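Local coordinates for BspA (BspA_V) (Streptococcus agalactiae serotype III, PDB 5DZ8), which is a cell wall-anchored streptococcal adhesin, seen here as its variable (V) domain, that probably helps the bacterium attach to other surfaces or cells, at residues F37-I42 against Y79-R84; F98-K103 against P107-A112. All coordinates share one frame; numbering follows the deposited sequence.

Interaction 1 and interaction 2 lie on the two facing sheets of the V domain and illustrate how a core is built from aromatic side chains supplied by both. Residues 37-42 and 79-84 belong to the six-stranded antiparallel sheet, residues 98-103 and 107-112 to the smaller three-stranded one, and the centres of the two contacts lie about 14 Å apart. The two contacts nevertheless touch. Tyr81 stacks on Phe98, with Tyr81 CD1 3.7 Å from Phe98 CE2, while Tyr81 CB lies 4.0 Å from Phe109 CE2. On the other flank, His39 CE1 approaches Phe98 CE1 at 4.1 Å. Phe98 thus belongs to the hairpin of interaction 2 and also meets both strands of interaction 1.

Interaction 1: F37-I42 against Y79-R84; sequences FNHDMI and YKYEYR
Met41, a selenomethionine in the crystal, and Tyr83 bury the largest areas where residues 37-42 and 79-84 meet, and His39 with Tyr81 forms a second point of touch. The two strands are not hydrogen-bonded neighbours. Strand 47-63 runs between them, so their axes stay 9.3 Å apart at closest and are inclined by 41°, and the gap is spanned by side chains alone.

The Met41 side chain lies across that of Tyr83 at about a right angle. Two of its carbons converge on one corner of the ring: Met41 CB is 4.1 Å from Tyr83 CE1, near the ring plane at its edge, and Met41 CE reaches the same CE1 at 4.1 Å. The methyl's share of this touch depends on a bent chain, chi2 of 71° and chi3 of 86° turning the selenium and then CE off an extended path. The curl also brings CE to the edge of the imidazole of its own strand, in the plane of the His39 ring.

His39 and Tyr81 likewise cross at about a right angle. His39 CE1 stands 3.2 Å from Tyr81 OH, and each ring presents its edge to the other; as modelled, a carbon faces the hydroxyl and no hydrogen bond is formed. Both tyrosines hold CG opposite the backbone nitrogen, which lets the rings lean over the intervening strand, where Tyr83 also touches Ile48. The hydroxyl of Tyr83 finds its polar partner elsewhere, in a hydrogen bond to the carbonyl oxygen of Gly115.

As a worked example, the contact shows how alternate strands of an antiparallel sheet can meet over the one between them. Here it forms part of the inner face of a twisted six-stranded sheet, packed against a smaller sheet in a two-layered beta fold.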
loop_
_atom_site.group_PDB
_atom_site.type_symbol
_atom_site.label_atom_id
_atom_site.label_comp_id
_atom_site.label_asym_id
_atom_site.label_seq_id
_atom_site.Cartn_x
_atom_site.Cartn_y
_atom_site.Cartn_z
ATOM N N PHE A 37 22.521 -5.319 5.458
ATOM C CA PHE A 37 22.012 -4.215 4.631
ATOM C C PHE A 37 21.656 -2.978 5.440
ATOM O O PHE A 37 20.963 -3.081 6.410
ATOM C CB PHE A 37 20.730 -4.655 3.919
ATOM C CG PHE A 37 20.970 -5.656 2.839
ATOM C CD1 PHE A 37 21.501 -5.253 1.623
ATOM C CD2 PHE A 37 20.718 -6.992 3.045
ATOM C CE1 PHE A 37 21.736 -6.176 0.632
ATOM C CE2 PHE A 37 20.912 -7.921 2.029
ATOM C CZ PHE A 37 21.406 -7.508 0.822
ATOM N N ASN A 38 22.081 -1.815 4.986
ATOM C CA ASN A 38 21.698 -0.520 5.597
ATOM C C ASN A 38 20.933 0.285 4.576
ATOM O O ASN A 38 21.347 0.351 3.474
ATOM C CB ASN A 38 22.981 0.195 6.023
ATOM C CG ASN A 38 23.560 -0.412 7.297
ATOM O OD1 ASN A 38 23.001 -0.229 8.372
ATOM N ND2 ASN A 38 24.633 -1.180 7.180
ATOM N N HIS A 39 19.806 0.862 4.915
ATOM C CA HIS A 39 19.123 1.793 4.018
ATOM C C HIS A 39 18.720 3.137 4.682
ATOM O O HIS A 39 18.275 3.186 5.838
ATOM C CB HIS A 39 17.927 1.117 3.355
ATOM C CG HIS A 39 16.707 0.970 4.224
ATOM N ND1 HIS A 39 16.356 -0.227 4.821
ATOM C CD2 HIS A 39 15.718 1.845 4.541
ATOM C CE1 HIS A 39 15.212 -0.084 5.465
ATOM N NE2 HIS A 39 14.809 1.164 5.320
ATOM N N ASP A 40 18.902 4.224 3.930
ATOM C CA ASP A 40 18.429 5.574 4.294
ATOM C C ASP A 40 16.962 5.715 3.952
ATOM O O ASP A 40 16.572 5.415 2.838
ATOM C CB ASP A 40 19.193 6.631 3.490
ATOM C CG ASP A 40 20.531 6.971 4.085
ATOM O OD1 ASP A 40 21.089 6.131 4.825
ATOM O OD2 ASP A 40 21.022 8.098 3.816
HETATM N N MSE A 41 16.157 6.186 4.892
HETATM C CA MSE A 41 14.744 6.441 4.650
HETATM C C MSE A 41 14.493 7.933 4.471
HETATM O O MSE A 41 14.832 8.726 5.364
HETATM C CB MSE A 41 13.965 5.934 5.860
HETATM C CG MSE A 41 12.474 5.783 5.557
HETATM SE SE MSE A 41 12.226 4.255 4.330
HETATM C CE MSE A 41 12.176 3.008 5.846
ATOM N N ILE A 42 13.876 8.282 3.328
ATOM C CA ILE A 42 13.707 9.642 2.783
ATOM C C ILE A 42 12.219 9.998 2.806
ATOM O O ILE A 42 11.409 9.179 2.407
ATOM C CB ILE A 42 14.160 9.690 1.284
ATOM C CG1 ILE A 42 15.576 9.137 1.089
ATOM C CG2 ILE A 42 14.105 11.103 0.710
ATOM C CD1 ILE A 42 16.650 9.855 1.883
ATOM N N TYR A 79 18.226 -12.321 11.051
ATOM C CA TYR A 79 18.328 -12.073 12.475
ATOM C C TYR A 79 17.433 -10.924 12.876
ATOM O O TYR A 79 16.420 -11.134 13.533
ATOM C CB TYR A 79 19.771 -11.770 12.880
ATOM C CG TYR A 79 20.788 -12.896 12.679
ATOM C CD1 TYR A 79 20.435 -14.235 12.719
ATOM C CD2 TYR A 79 22.144 -12.592 12.530
ATOM C CE1 TYR A 79 21.385 -15.228 12.534
ATOM C CE2 TYR A 79 23.102 -13.577 12.378
ATOM C CZ TYR A 79 22.721 -14.887 12.366
ATOM O OH TYR A 79 23.696 -15.812 12.210
ATOM N N LYS A 80 17.767 -9.707 12.465
ATOM C CA LYS A 80 17.054 -8.550 12.975
ATOM C C LYS A 80 16.736 -7.533 11.904
ATOM O O LYS A 80 17.475 -7.369 10.946
ATOM C CB LYS A 80 17.873 -7.869 14.073
ATOM C CG LYS A 80 17.949 -8.674 15.355
ATOM C CD LYS A 80 18.550 -7.884 16.532
ATOM C CE LYS A 80 18.902 -8.780 17.730
ATOM N NZ LYS A 80 17.773 -9.721 18.111
ATOM N N TYR A 81 15.648 -6.825 12.123
ATOM C CA TYR A 81 15.384 -5.587 11.456
ATOM C C TYR A 81 15.269 -4.454 12.452
ATOM O O TYR A 81 14.362 -4.451 13.283
ATOM C CB TYR A 81 14.117 -5.656 10.609
ATOM C CG TYR A 81 13.852 -4.359 9.850
ATOM C CD1 TYR A 81 14.688 -3.958 8.810
ATOM C CD2 TYR A 81 12.802 -3.514 10.216
ATOM C CE1 TYR A 81 14.477 -2.757 8.137
ATOM C CE2 TYR A 81 12.585 -2.304 9.555
ATOM C CZ TYR A 81 13.412 -1.937 8.520
ATOM O OH TYR A 81 13.196 -0.751 7.867
ATOM N N GLU A 82 16.159 -3.482 12.296
ATOM C CA GLU A 82 16.213 -2.320 13.113
ATOM C C GLU A 82 16.024 -1.023 12.315
ATOM O O GLU A 82 16.487 -0.913 11.150
ATOM C CB GLU A 82 17.577 -2.233 13.800
ATOM C CG GLU A 82 17.858 -3.363 14.772
ATOM C CD GLU A 82 19.343 -3.575 15.034
ATOM O OE1 GLU A 82 20.109 -2.588 15.011
ATOM O OE2 GLU A 82 19.764 -4.734 15.273
ATOM N N TYR A 83 15.380 -0.052 12.987
ATOM C CA TYR A 83 15.112 1.221 12.458
ATOM C C TYR A 83 15.404 2.265 13.481
ATOM O O TYR A 83 14.838 2.233 14.557
ATOM C CB TYR A 83 13.667 1.325 11.976
ATOM C CG TYR A 83 13.364 2.695 11.365
ATOM C CD1 TYR A 83 13.743 3.022 10.066
ATOM C CD2 TYR A 83 12.763 3.682 12.113
ATOM C CE1 TYR A 83 13.453 4.272 9.529
ATOM C CE2 TYR A 83 12.501 4.954 11.595
ATOM C CZ TYR A 83 12.821 5.242 10.306
ATOM O OH TYR A 83 12.524 6.504 9.825
ATOM N N ARG A 84 16.264 3.196 13.097
ATOM C CA ARG A 84 16.718 4.311 13.917
ATOM C C ARG A 84 16.131 5.595 13.340
ATOM O O ARG A 84 16.574 6.084 12.299
ATOM C CB ARG A 84 18.262 4.414 13.900
#

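Interaction 2: F98-K103 against P107-A112; sequences FRVLTK and PIFEKA
Val100 and Phe109 form a hydrogen-bonded pair in an antiparallel beta hairpin, joined by a short turn between strands 94-101 and 107-113. The next hydrogen-bonded pair, Phe98 with Lys111, is bonded in both directions, Lys111 N reaching Phe98 O at 2.8 Å.

The tight part lies on the face carrying Phe98, Val100 and Phe109, which turns toward the six-stranded sheet. The two phenylalanine side chains cross at about a right angle and meet at their edges, Phe98 CD2 lying 3.9 Å from Phe109 CE2. Toward the turn, Val100 CG1 packs against Ile108 CD1 at 4.0 Å. Lys111 starts from this face but leads its amine off to a salt bridge with Glu121.

The reverse face is looser, and its solvent side is where Pro107 and Glu110 lie. Leu101 CG lies 4.2 Å from Pro107 CB, though Leu101 itself is buried against His150. Arg99 and Glu110 lie side by side, both chains extended and pointing the same way. They form a salt bridge whose hydrogen bond is weak: Arg99 NE is 3.1 Å from Glu110 OE1, and the guanidinium and carboxylate planes stand 81° apart.

Near the turn the register slips by one residue in a classic beta bulge, with Ile108 and Phe109 both opposite Val100. A single acceptor serves both: Val100 O takes an almost straight bond (178° at the hydrogen) from Ile108 N at 2.8 Å and a longer, more bent one from Phe109 N at 3.3 Å.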
loop_
_atom_site.group_PDB
_atom_site.type_symbol
_atom_site.label_atom_id
_atom_site.label_comp_id
_atom_site.label_asym_id
_atom_site.label_seq_id
_atom_site.Cartn_x
_atom_site.Cartn_y
_atom_site.Cartn_z
ATOM N N PHE A 98 7.636 -2.333 5.783
ATOM C CA PHE A 98 8.779 -3.124 5.441
ATOM C C PHE A 98 8.366 -4.578 5.503
ATOM O O PHE A 98 7.750 -5.009 6.497
ATOM C CB PHE A 98 9.945 -2.845 6.401
ATOM C CG PHE A 98 11.222 -3.535 5.989
ATOM C CD1 PHE A 98 12.079 -2.951 5.067
ATOM C CD2 PHE A 98 11.530 -4.772 6.477
ATOM C CE1 PHE A 98 13.245 -3.588 4.668
ATOM C CE2 PHE A 98 12.676 -5.425 6.081
ATOM C CZ PHE A 98 13.539 -4.838 5.161
ATOM N N ARG A 99 8.686 -5.326 4.439
ATOM C CA ARG A 99 8.396 -6.748 4.394
ATOM C C ARG A 99 9.585 -7.539 3.889
ATOM O O ARG A 99 10.308 -7.098 3.031
ATOM C CB ARG A 99 7.243 -7.134 3.482
ATOM C CG ARG A 99 5.903 -6.499 3.739
ATOM C CD ARG A 99 4.810 -7.240 2.933
ATOM N NE ARG A 99 3.595 -6.428 2.913
ATOM C CZ ARG A 99 3.419 -5.326 2.184
ATOM N NH1 ARG A 99 4.355 -4.880 1.363
ATOM N NH2 ARG A 99 2.295 -4.639 2.285
ATOM N N VAL A 100 9.694 -8.749 4.390
ATOM C CA VAL A 100 10.592 -9.745 3.858
ATOM C C VAL A 100 9.738 -10.914 3.444
ATOM O O VAL A 100 8.797 -11.308 4.137
ATOM C CB VAL A 100 11.624 -10.209 4.927
ATOM C CG1 VAL A 100 12.549 -11.237 4.381
ATOM C CG2 VAL A 100 12.381 -9.017 5.462
ATOM N N LEU A 101 10.057 -11.457 2.286
ATOM C CA LEU A 101 9.340 -12.608 1.773
ATOM C C LEU A 101 10.314 -13.613 1.251
ATOM O O LEU A 101 11.442 -13.277 0.921
ATOM C CB LEU A 101 8.379 -12.213 0.635
ATOM C CG LEU A 101 7.498 -10.985 0.783
ATOM C CD1 LEU A 101 8.267 -9.745 0.391
ATOM C CD2 LEU A 101 6.283 -11.074 -0.117
ATOM N N THR A 102 9.839 -14.837 1.088
ATOM C CA THR A 102 10.645 -15.890 0.516
ATOM C C THR A 102 10.842 -15.622 -0.973
ATOM O O THR A 102 10.162 -14.781 -1.554
ATOM C CB THR A 102 9.947 -17.242 0.643
ATOM O OG1 THR A 102 8.681 -17.141 -0.020
ATOM C CG2 THR A 102 9.766 -17.619 2.100
ATOM N N LYS A 103 11.785 -16.322 -1.578
ATOM C CA LYS A 103 11.835 -16.356 -3.055
ATOM C C LYS A 103 10.516 -16.583 -3.754
ATOM O O LYS A 103 10.347 -16.136 -4.874
ATOM C CB LYS A 103 12.590 -17.535 -3.553
ATOM C CG LYS A 103 14.045 -17.506 -3.380
ATOM C CD LYS A 103 14.504 -18.919 -3.712
ATOM C CE LYS A 103 14.153 -19.878 -2.593
ATOM N NZ LYS A 103 14.248 -21.278 -3.037
ATOM N N PRO A 107 5.202 -14.004 2.477
ATOM C CA PRO A 107 5.728 -13.084 3.466
ATOM C C PRO A 107 6.114 -13.762 4.767
ATOM O O PRO A 107 5.474 -14.694 5.204
ATOM C CB PRO A 107 4.595 -12.056 3.669
ATOM C CG PRO A 107 3.358 -12.685 3.131
ATOM C CD PRO A 107 3.728 -13.965 2.428
ATOM N N ILE A 108 7.217 -13.326 5.351
ATOM C CA ILE A 108 7.641 -13.863 6.641
ATOM C C ILE A 108 7.878 -12.760 7.671
ATOM O O ILE A 108 8.043 -13.014 8.841
ATOM C CB ILE A 108 8.819 -14.851 6.480
ATOM C CG1 ILE A 108 10.061 -14.165 5.887
ATOM C CG2 ILE A 108 8.402 -16.043 5.589
ATOM C CD1 ILE A 108 11.200 -14.093 6.868
ATOM N N PHE A 109 7.841 -11.509 7.275
ATOM C CA PHE A 109 7.946 -10.467 8.277
ATOM C C PHE A 109 7.305 -9.259 7.640
ATOM O O PHE A 109 7.468 -8.997 6.435
ATOM C CB PHE A 109 9.443 -10.211 8.647
ATOM C CG PHE A 109 9.661 -8.988 9.488
ATOM C CD1 PHE A 109 9.329 -8.996 10.855
ATOM C CD2 PHE A 109 10.170 -7.795 8.914
ATOM C CE1 PHE A 109 9.535 -7.858 11.634
ATOM C CE2 PHE A 109 10.364 -6.656 9.690
ATOM C CZ PHE A 109 10.036 -6.672 11.050
ATOM N N GLU A 110 6.597 -8.528 8.457
ATOM C CA GLU A 110 5.936 -7.307 8.043
ATOM C C GLU A 110 5.920 -6.331 9.189
ATOM O O GLU A 110 5.587 -6.676 10.288
ATOM C CB GLU A 110 4.514 -7.587 7.605
ATOM C CG GLU A 110 3.869 -6.339 7.035
ATOM C CD GLU A 110 2.572 -6.611 6.272
ATOM O OE1 GLU A 110 2.429 -7.622 5.518
ATOM O OE2 GLU A 110 1.693 -5.775 6.442
ATOM N N LYS A 111 6.259 -5.091 8.910
ATOM C CA LYS A 111 6.249 -4.065 9.912
ATOM C C LYS A 111 5.825 -2.756 9.287
ATOM O O LYS A 111 6.506 -2.207 8.394
ATOM C CB LYS A 111 7.645 -3.929 10.467
ATOM C CG LYS A 111 7.808 -2.838 11.499
ATOM C CD LYS A 111 7.187 -3.196 12.846
ATOM C CE LYS A 111 7.412 -1.999 13.767
ATOM N NZ LYS A 111 7.099 -2.361 15.144
ATOM N N ALA A 112 4.702 -2.258 9.786
ATOM C CA ALA A 112 4.129 -1.021 9.343
ATOM C C ALA A 112 4.437 -0.003 10.443
ATOM O O ALA A 112 4.294 -0.314 11.616
ATOM C CB ALA A 112 2.644 -1.208 9.175
#